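Local coordinates for protein putative 2,5-diketo-D-gluconic acid reductase B (Sinorhizobium meliloti, PDB 3UP8) that probably reduces methylglyoxal to hydroxyacetone with NADPH, as a member of the aldo/keto reductase family, at residues 184-189 with 218-223; 238-243 with 261-266. All blocks are in the same frame, centred on the assembly; numbering follows the deposited sequence.

Overall arrangement
The chain forms an eight-stranded parallel (beta/alpha)8 barrel, and both contacts lie on the same side of the chain's centre. Going from the N terminus, strand 176-182 runs out into the loop 184-189, and contact 1 closes when the chain, after helix 190-199, strand 202-206 and the short helix 213-216, returns in helix 218-227, joining that helix to the loop. Contact 2 opens only afterwards: helix 231-240 is followed by strand 245-249 and helix 254-261, and contact 2 ties it to the loop before helix 270-277. The closures are in series, neither nested nor crossing. Their centres lie about 14 Å apart, and they touch by packing, W238 CZ3 lying 3.6 Å from P185 N.

Contact 1. Residues 184-189 with 218-223; sequences HPYLDQ and PLLTEI
The phenol ring of Y186 meets L220 through its hydroxyl end, with OH 4.0 Å from L220 CD1, while K213 makes a cation-pi contact with the same ring. The other flat group, the H184 imidazole, has the backbone N of Y186 at its edge and in its plane; the resulting bond to ND1 is weak, at 3.2 Å and 133°. Both segments belong to excursions that follow strands of the (beta/alpha)8 barrel: the loop 184-189 comes after strand 176-182, and helix 218-227 comes after strand 202-206. A type I beta turn from H184 to L187, closed by L187 N to H184 O at 3.1 Å, puts P185 and Y186 side by side in front of the helix. The two side chains Y186 and L220 approach from opposite directions, the leucine standing with CG beside its backbone N (chi1 -56°) and stretching one branch out to the turn. This methyl meets carbon as well as oxygen, and V214 and V276 add further apolar contacts to P185 and L220. The tyrosine hydroxyl finds its polar partner in D217, just ahead of the helix: OD2 hydrogen-bonds Y186 OH, and OD1 is bonded to L220 N. One carboxylate thus ties the ring and the first turn of the helix together. The apolar side of the contact is P185 CG, 4.3 Å from L220 CD1.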
ATOM      1  N   HIS A 184       5.468   6.794  -7.590  1.00 16.76           N
ATOM      2  CA  HIS A 184       6.693   6.329  -8.237  1.00 17.37           C
ATOM      3  C   HIS A 184       7.389   7.598  -8.735  1.00 17.69           C
ATOM      4  O   HIS A 184       6.810   8.683  -8.665  1.00 16.97           O
ATOM      5  CB  HIS A 184       6.370   5.377  -9.395  1.00 17.30           C
ATOM      6  CG  HIS A 184       5.304   5.885 -10.318  1.00 18.30           C
ATOM      7  ND1 HIS A 184       5.521   6.901 -11.229  1.00 18.04           N
ATOM      8  CD2 HIS A 184       4.012   5.507 -10.480  1.00 18.80           C
ATOM      9  CE1 HIS A 184       4.403   7.141 -11.891  1.00 19.03           C
ATOM     10  NE2 HIS A 184       3.473   6.306 -11.459  1.00 17.95           N
ATOM     11  N   PRO A 185       8.634   7.480  -9.229  1.00 18.28           N
ATOM     12  CA  PRO A 185       9.370   8.708  -9.582  1.00 18.48           C
ATOM     13  C   PRO A 185       8.680   9.629 -10.611  1.00 18.79           C
ATOM     14  O   PRO A 185       8.928  10.843 -10.611  1.00 18.91           O
ATOM     15  CB  PRO A 185      10.687   8.163 -10.133  1.00 18.76           C
ATOM     16  CG  PRO A 185      10.872   6.848  -9.396  1.00 18.73           C
ATOM     17  CD  PRO A 185       9.482   6.276  -9.322  1.00 17.83           C
ATOM     18  N   TYR A 186       7.809   9.072 -11.457  1.00 18.77           N
ATOM     19  CA  TYR A 186       7.162   9.862 -12.524  1.00 19.02           C
ATOM     20  C   TYR A 186       5.875  10.584 -12.115  1.00 18.82           C
ATOM     21  O   TYR A 186       5.324  11.378 -12.891  1.00 17.99           O
ATOM     22  CB  TYR A 186       6.974   8.995 -13.778  1.00 19.26           C
ATOM     23  CG  TYR A 186       8.247   8.253 -14.095  1.00 21.08           C
ATOM     24  CD1 TYR A 186       9.361   8.920 -14.627  1.00 21.62           C
ATOM     25  CD2 TYR A 186       8.359   6.893 -13.818  1.00 22.01           C
ATOM     26  CE1 TYR A 186      10.555   8.226 -14.884  1.00 23.30           C
ATOM     27  CE2 TYR A 186       9.521   6.206 -14.058  1.00 23.07           C
ATOM     28  CZ  TYR A 186      10.613   6.864 -14.592  1.00 23.32           C
ATOM     29  OH  TYR A 186      11.739   6.129 -14.820  1.00 25.36           O
ATOM     30  N   LEU A 187       5.399  10.321 -10.896  1.00 18.74           N
ATOM     31  CA  LEU A 187       4.191  10.989 -10.405  1.00 18.61           C
ATOM     32  C   LEU A 187       4.473  11.746  -9.119  1.00 19.18           C
ATOM     33  O   LEU A 187       4.714  11.136  -8.079  1.00 18.65           O
ATOM     34  CB  LEU A 187       3.048   9.987 -10.205  1.00 18.53           C
ATOM     35  CG  LEU A 187       1.722  10.560  -9.682  1.00 18.76           C
ATOM     36  CD1 LEU A 187       1.158  11.634 -10.641  1.00 16.72           C
ATOM     37  CD2 LEU A 187       0.727   9.414  -9.503  1.00 18.07           C
ATOM     38  N   ASP A 188       4.425  13.075  -9.203  1.00 19.88           N
ATOM     39  CA  ASP A 188       4.608  13.947  -8.038  1.00 20.90           C
ATOM     40  C   ASP A 188       3.472  13.765  -7.021  1.00 20.30           C
ATOM     41  O   ASP A 188       2.291  13.779  -7.392  1.00 20.09           O
ATOM     42  CB  ASP A 188       4.666  15.415  -8.469  1.00 21.81           C
ATOM     43  CG  ASP A 188       4.801  16.367  -7.285  1.00 25.52           C
ATOM     44  OD1 ASP A 188       5.594  16.088  -6.358  1.00 28.88           O
ATOM     45  OD2 ASP A 188       4.104  17.398  -7.274  1.00 32.08           O
ATOM     46  N   GLN A 189       3.833  13.593  -5.753  1.00 18.89           N
ATOM     47  CA  GLN A 189       2.829  13.503  -4.683  1.00 19.70           C
ATOM     48  C   GLN A 189       3.083  14.495  -3.555  1.00 20.15           C
ATOM     49  O   GLN A 189       2.727  14.246  -2.396  1.00 19.74           O
ATOM     50  CB  GLN A 189       2.712  12.058  -4.146  1.00 18.89           C
ATOM     51  CG  GLN A 189       2.094  11.080  -5.143  1.00 17.51           C
ATOM     52  CD  GLN A 189       0.585  11.229  -5.307  1.00 17.45           C
ATOM     53  OE1 GLN A 189      -0.005  12.267  -4.975  1.00 18.42           O
ATOM     54  NE2 GLN A 189      -0.051  10.180  -5.816  1.00 16.31           N
ATOM     55  N   PRO A 218      17.521   5.447 -17.407  1.00 33.04           N
ATOM     56  CA  PRO A 218      18.987   5.574 -17.383  1.00 33.32           C
ATOM     57  C   PRO A 218      19.512   6.227 -16.104  1.00 33.45           C
ATOM     58  O   PRO A 218      20.543   5.794 -15.582  1.00 33.12           O
ATOM     59  CB  PRO A 218      19.291   6.459 -18.600  1.00 33.19           C
ATOM     60  CG  PRO A 218      18.018   7.218 -18.855  1.00 33.51           C
ATOM     61  CD  PRO A 218      16.908   6.285 -18.457  1.00 33.02           C
ATOM     62  N   LEU A 219      18.823   7.256 -15.604  1.00 33.34           N
ATOM     63  CA  LEU A 219      19.240   7.878 -14.353  1.00 33.85           C
ATOM     64  C   LEU A 219      19.180   6.875 -13.191  1.00 34.03           C
ATOM     65  O   LEU A 219      20.110   6.801 -12.376  1.00 33.96           O
ATOM     66  CB  LEU A 219      18.438   9.146 -14.044  1.00 33.54           C
ATOM     67  CG  LEU A 219      18.690   9.807 -12.675  1.00 34.24           C
ATOM     68  CD1 LEU A 219      20.061  10.482 -12.588  1.00 33.93           C
ATOM     69  CD2 LEU A 219      17.591  10.809 -12.338  1.00 34.45           C
ATOM     70  N   LEU A 220      18.099   6.098 -13.132  1.00 34.08           N
ATOM     71  CA  LEU A 220      17.920   5.108 -12.060  1.00 33.96           C
ATOM     72  C   LEU A 220      18.902   3.944 -12.160  1.00 34.37           C
ATOM     73  O   LEU A 220      19.338   3.406 -11.145  1.00 34.31           O
ATOM     74  CB  LEU A 220      16.477   4.592 -12.009  1.00 33.56           C
ATOM     75  CG  LEU A 220      15.375   5.645 -11.842  1.00 32.73           C
ATOM     76  CD1 LEU A 220      13.996   4.983 -11.748  1.00 32.10           C
ATOM     77  CD2 LEU A 220      15.632   6.561 -10.651  1.00 30.91           C
ATOM     78  N   THR A 221      19.252   3.560 -13.383  1.00 34.77           N
ATOM     79  CA  THR A 221      20.280   2.544 -13.595  1.00 35.21           C
ATOM     80  C   THR A 221      21.647   3.085 -13.167  1.00 35.67           C
ATOM     81  O   THR A 221      22.468   2.339 -12.631  1.00 35.78           O
ATOM     82  CB  THR A 221      20.317   2.069 -15.064  1.00 35.20           C
ATOM     83  OG1 THR A 221      19.026   1.578 -15.438  1.00 34.22           O
ATOM     84  CG2 THR A 221      21.338   0.960 -15.254  1.00 35.07           C
ATOM     85  N   GLU A 222      21.871   4.381 -13.386  1.00 36.37           N
ATOM     86  CA  GLU A 222      23.128   5.026 -13.014  1.00 36.87           C
ATOM     87  C   GLU A 222      23.289   5.062 -11.497  1.00 37.23           C
ATOM     88  O   GLU A 222      24.346   4.710 -10.958  1.00 36.92           O
ATOM     89  CB  GLU A 222      23.227   6.446 -13.585  1.00 37.06           C
ATOM     90  CG  GLU A 222      24.629   7.052 -13.418  1.00 37.78           C
ATOM     91  CD  GLU A 222      24.675   8.566 -13.557  1.00 39.28           C
ATOM     92  OE1 GLU A 222      23.829   9.155 -14.277  1.00 39.44           O
ATOM     93  OE2 GLU A 222      25.588   9.173 -12.958  1.00 39.87           O
ATOM     94  N   ILE A 223      22.236   5.489 -10.809  1.00 37.12           N
ATOM     95  CA  ILE A 223      22.276   5.563  -9.357  1.00 36.93           C
ATOM     96  C   ILE A 223      22.419   4.165  -8.771  1.00 36.89           C
ATOM     97  O   ILE A 223      23.215   3.956  -7.859  1.00 37.17           O
ATOM     98  CB  ILE A 223      21.075   6.326  -8.794  1.00 36.88           C
ATOM     99  CG1 ILE A 223      21.138   7.784  -9.260  1.00 36.80           C
ATOM    100  CG2 ILE A 223      21.065   6.263  -7.271  1.00 36.86           C
ATOM    101  CD1 ILE A 223      19.888   8.610  -8.972  1.00 36.13           C
TER

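Contact 2. Residues 238-243 with 261-266; sequences WLVQQQ and FAIFDF
Helix 231-240 of the barrel's outer layer packs here against the loop that links helix 254-261 to helix 270-277, and V240 carries the contact. Both of its methyls reach the F264 ring: CG1 comes obliquely to within 3.8 Å of CE1, and CG2 is 4.1 Å from CZ. The two side chains cross at about a right angle. V240 has chi1 at 104°, away from a staggered value, and with it both branches face the ring. I263 adds to the same patch, with its CD1 4.2 Å from V240 CG1 and its own CG1 3.8 Å above one face of the F264 ring, offset toward the rim. The loop is also bound to the helix through R237, whose NH1 hydrogen-bonds I263 O. On the helix side, Q242 folds back so that NE2 sits 3.4 Å above the centre of the W238 indole and donates to W238 O at 3.1 Å, from 45° out of the carbonyl plane; its OE1 is taken by Y183 OH. V247 of strand 245-249 touches V240 as well, so the valine joins a barrel strand to the loop, on one of the helices that surround the strands of a (beta/alpha)8 barrel.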
ATOM      1  N   TRP A 238      13.993   4.927  -2.892  1.00 19.52           N
ATOM      2  CA  TRP A 238      13.631   6.342  -2.918  1.00 19.60           C
ATOM      3  C   TRP A 238      12.293   6.567  -2.201  1.00 19.72           C
ATOM      4  O   TRP A 238      12.094   7.586  -1.521  1.00 20.07           O
ATOM      5  CB  TRP A 238      13.541   6.845  -4.363  1.00 19.61           C
ATOM      6  CG  TRP A 238      12.983   8.235  -4.484  1.00 19.71           C
ATOM      7  CD1 TRP A 238      13.628   9.406  -4.178  1.00 22.27           C
ATOM      8  CD2 TRP A 238      11.681   8.612  -4.971  1.00 19.06           C
ATOM      9  NE1 TRP A 238      12.800  10.484  -4.418  1.00 21.85           N
ATOM     10  CE2 TRP A 238      11.605  10.023  -4.915  1.00 20.42           C
ATOM     11  CE3 TRP A 238      10.573   7.892  -5.446  1.00 20.87           C
ATOM     12  CZ2 TRP A 238      10.462  10.738  -5.326  1.00 20.79           C
ATOM     13  CZ3 TRP A 238       9.423   8.608  -5.852  1.00 19.67           C
ATOM     14  CH2 TRP A 238       9.386  10.012  -5.786  1.00 19.12           C
ATOM     15  N   LEU A 239      11.379   5.612  -2.368  1.00 19.28           N
ATOM     16  CA  LEU A 239      10.096   5.648  -1.657  1.00 19.46           C
ATOM     17  C   LEU A 239      10.268   5.426  -0.154  1.00 20.09           C
ATOM     18  O   LEU A 239       9.855   6.244   0.666  1.00 20.10           O
ATOM     19  CB  LEU A 239       9.145   4.600  -2.258  1.00 19.27           C
ATOM     20  CG  LEU A 239       8.754   4.887  -3.719  1.00 16.66           C
ATOM     21  CD1 LEU A 239       8.135   3.659  -4.370  1.00 16.55           C
ATOM     22  CD2 LEU A 239       7.793   6.061  -3.787  1.00 17.52           C
ATOM     23  N   VAL A 240      10.929   4.326   0.191  1.00 20.70           N
ATOM     24  CA  VAL A 240      10.997   3.841   1.557  1.00 21.56           C
ATOM     25  C   VAL A 240      11.870   4.753   2.427  1.00 21.66           C
ATOM     26  O   VAL A 240      11.700   4.817   3.648  1.00 21.32           O
ATOM     27  CB  VAL A 240      11.417   2.348   1.539  1.00 22.08           C
ATOM     28  CG1 VAL A 240      12.885   2.135   1.944  1.00 20.73           C
ATOM     29  CG2 VAL A 240      10.456   1.517   2.341  1.00 23.36           C
ATOM     30  N   GLN A 241      12.772   5.492   1.778  1.00 21.44           N
ATOM     31  CA  GLN A 241      13.623   6.474   2.457  1.00 21.54           C
ATOM     32  C   GLN A 241      12.878   7.772   2.784  1.00 21.47           C
ATOM     33  O   GLN A 241      13.327   8.557   3.617  1.00 21.83           O
ATOM     34  CB  GLN A 241      14.872   6.777   1.603  1.00 21.89           C
ATOM     35  CG  GLN A 241      15.964   7.585   2.314  1.00 20.59           C
ATOM     36  CD  GLN A 241      17.306   7.496   1.595  1.00 20.98           C
ATOM     37  OE1 GLN A 241      17.758   6.409   1.211  1.00 21.25           O
ATOM     38  NE2 GLN A 241      17.948   8.633   1.420  1.00 21.69           N
ATOM     39  N   GLN A 242      11.741   8.010   2.137  1.00 21.20           N
ATOM     40  CA  GLN A 242      10.932   9.186   2.466  1.00 20.74           C
ATOM     41  C   GLN A 242      10.158   8.973   3.762  1.00 21.31           C
ATOM     42  O   GLN A 242       9.598   7.880   3.986  1.00 20.62           O
ATOM     43  CB  GLN A 242       9.944   9.479   1.360  1.00 20.98           C
ATOM     44  CG  GLN A 242      10.540  10.132   0.153  1.00 20.45           C
ATOM     45  CD  GLN A 242       9.538  10.266  -0.960  1.00 20.85           C
ATOM     46  OE1 GLN A 242       8.571  11.021  -0.855  1.00 23.55           O
ATOM     47  NE2 GLN A 242       9.778   9.558  -2.051  1.00 19.82           N
ATOM     48  N   GLN A 243      10.121  10.014   4.599  1.00 21.15           N
ATOM     49  CA  GLN A 243       9.345   9.986   5.839  1.00 21.80           C
ATOM     50  C   GLN A 243       7.892   9.656   5.530  1.00 20.70           C
ATOM     51  O   GLN A 243       7.305  10.235   4.615  1.00 20.36           O
ATOM     52  CB  GLN A 243       9.402  11.328   6.577  1.00 22.41           C
ATOM     53  CG  GLN A 243      10.797  11.753   7.062  1.00 26.58           C
ATOM     54  CD  GLN A 243      11.494  10.672   7.876  1.00 31.83           C
ATOM     55  OE1 GLN A 243      10.996  10.239   8.914  1.00 35.62           O
ATOM     56  NE2 GLN A 243      12.658  10.239   7.406  1.00 34.18           N
ATOM     57  N   PHE A 261      13.308  -7.130  -1.682  1.00 34.94           N
ATOM     58  CA  PHE A 261      13.453  -7.199  -0.228  1.00 34.49           C
ATOM     59  C   PHE A 261      14.751  -6.554   0.265  1.00 34.12           C
ATOM     60  O   PHE A 261      14.807  -6.022   1.379  1.00 33.70           O
ATOM     61  CB  PHE A 261      13.393  -8.660   0.210  1.00 34.47           C
ATOM     62  CG  PHE A 261      13.219  -8.855   1.685  1.00 35.04           C
ATOM     63  CD1 PHE A 261      11.987  -8.629   2.290  1.00 34.96           C
ATOM     64  CD2 PHE A 261      14.284  -9.292   2.468  1.00 34.90           C
ATOM     65  CE1 PHE A 261      11.817  -8.826   3.665  1.00 34.95           C
ATOM     66  CE2 PHE A 261      14.127  -9.490   3.835  1.00 35.60           C
ATOM     67  CZ  PHE A 261      12.885  -9.257   4.435  1.00 35.46           C
ATOM     68  N   ALA A 262      15.784  -6.599  -0.579  1.00 33.55           N
ATOM     69  CA  ALA A 262      17.113  -6.090  -0.230  1.00 33.33           C
ATOM     70  C   ALA A 262      17.259  -4.584  -0.480  1.00 33.11           C
ATOM     71  O   ALA A 262      18.130  -4.151  -1.244  1.00 33.27           O
ATOM     72  CB  ALA A 262      18.177  -6.865  -0.991  1.00 33.42           C
ATOM     73  N   ILE A 263      16.414  -3.785   0.168  1.00 32.32           N
ATOM     74  CA  ILE A 263      16.432  -2.333  -0.031  1.00 31.55           C
ATOM     75  C   ILE A 263      16.735  -1.585   1.253  1.00 31.89           C
ATOM     76  O   ILE A 263      16.662  -0.356   1.297  1.00 31.98           O
ATOM     77  CB  ILE A 263      15.102  -1.805  -0.647  1.00 31.67           C
ATOM     78  CG1 ILE A 263      13.905  -2.102   0.278  1.00 30.12           C
ATOM     79  CG2 ILE A 263      14.902  -2.388  -2.050  1.00 30.54           C
ATOM     80  CD1 ILE A 263      12.551  -1.484  -0.168  1.00 29.31           C
ATOM     81  N   PHE A 264      17.069  -2.318   2.307  1.00 32.40           N
ATOM     82  CA  PHE A 264      17.441  -1.675   3.563  1.00 33.40           C
ATOM     83  C   PHE A 264      18.949  -1.785   3.799  1.00 34.81           C
ATOM     84  O   PHE A 264      19.456  -1.356   4.836  1.00 34.94           O
ATOM     85  CB  PHE A 264      16.597  -2.212   4.732  1.00 33.02           C
ATOM     86  CG  PHE A 264      15.113  -2.052   4.518  1.00 31.44           C
ATOM     87  CD1 PHE A 264      14.499  -0.820   4.720  1.00 30.42           C
ATOM     88  CD2 PHE A 264      14.341  -3.122   4.069  1.00 30.84           C
ATOM     89  CE1 PHE A 264      13.130  -0.652   4.495  1.00 29.56           C
ATOM     90  CE2 PHE A 264      12.967  -2.966   3.842  1.00 31.00           C
ATOM     91  CZ  PHE A 264      12.363  -1.725   4.055  1.00 30.04           C
ATOM     92  N   ASP A 265      19.636  -2.351   2.801  1.00 36.30           N
ATOM     93  CA  ASP A 265      21.102  -2.457   2.723  1.00 37.78           C
ATOM     94  C   ASP A 265      21.800  -1.116   2.585  1.00 37.56           C
ATOM     95  O   ASP A 265      22.905  -0.924   3.092  1.00 38.26           O
ATOM     96  CB  ASP A 265      21.492  -3.239   1.465  1.00 38.31           C
ATOM     97  CG  ASP A 265      21.337  -4.726   1.612  1.00 40.72           C
ATOM     98  OD1 ASP A 265      20.644  -5.187   2.549  1.00 44.03           O
ATOM     99  OD2 ASP A 265      21.909  -5.442   0.760  1.00 42.39           O
ATOM    100  N   PHE A 266      21.178  -0.210   1.845  1.00 37.25           N
ATOM    101  CA  PHE A 266      21.853   1.002   1.403  1.00 36.83           C
ATOM    102  C   PHE A 266      20.978   2.211   1.619  1.00 36.45           C
ATOM    103  O   PHE A 266      19.822   2.080   2.028  1.00 36.46           O
ATOM    104  CB  PHE A 266      22.254   0.878  -0.075  1.00 36.94           C
ATOM    105  CG  PHE A 266      21.083   0.903  -1.049  1.00 36.73           C
ATOM    106  CD1 PHE A 266      20.945   1.952  -1.961  1.00 36.96           C
ATOM    107  CD2 PHE A 266      20.142  -0.126  -1.069  1.00 35.19           C
ATOM    108  CE1 PHE A 266      19.879   1.981  -2.868  1.00 36.31           C
ATOM    109  CE2 PHE A 266      19.072  -0.107  -1.968  1.00 35.69           C
ATOM    110  CZ  PHE A 266      18.946   0.944  -2.872  1.00 35.26           C
TER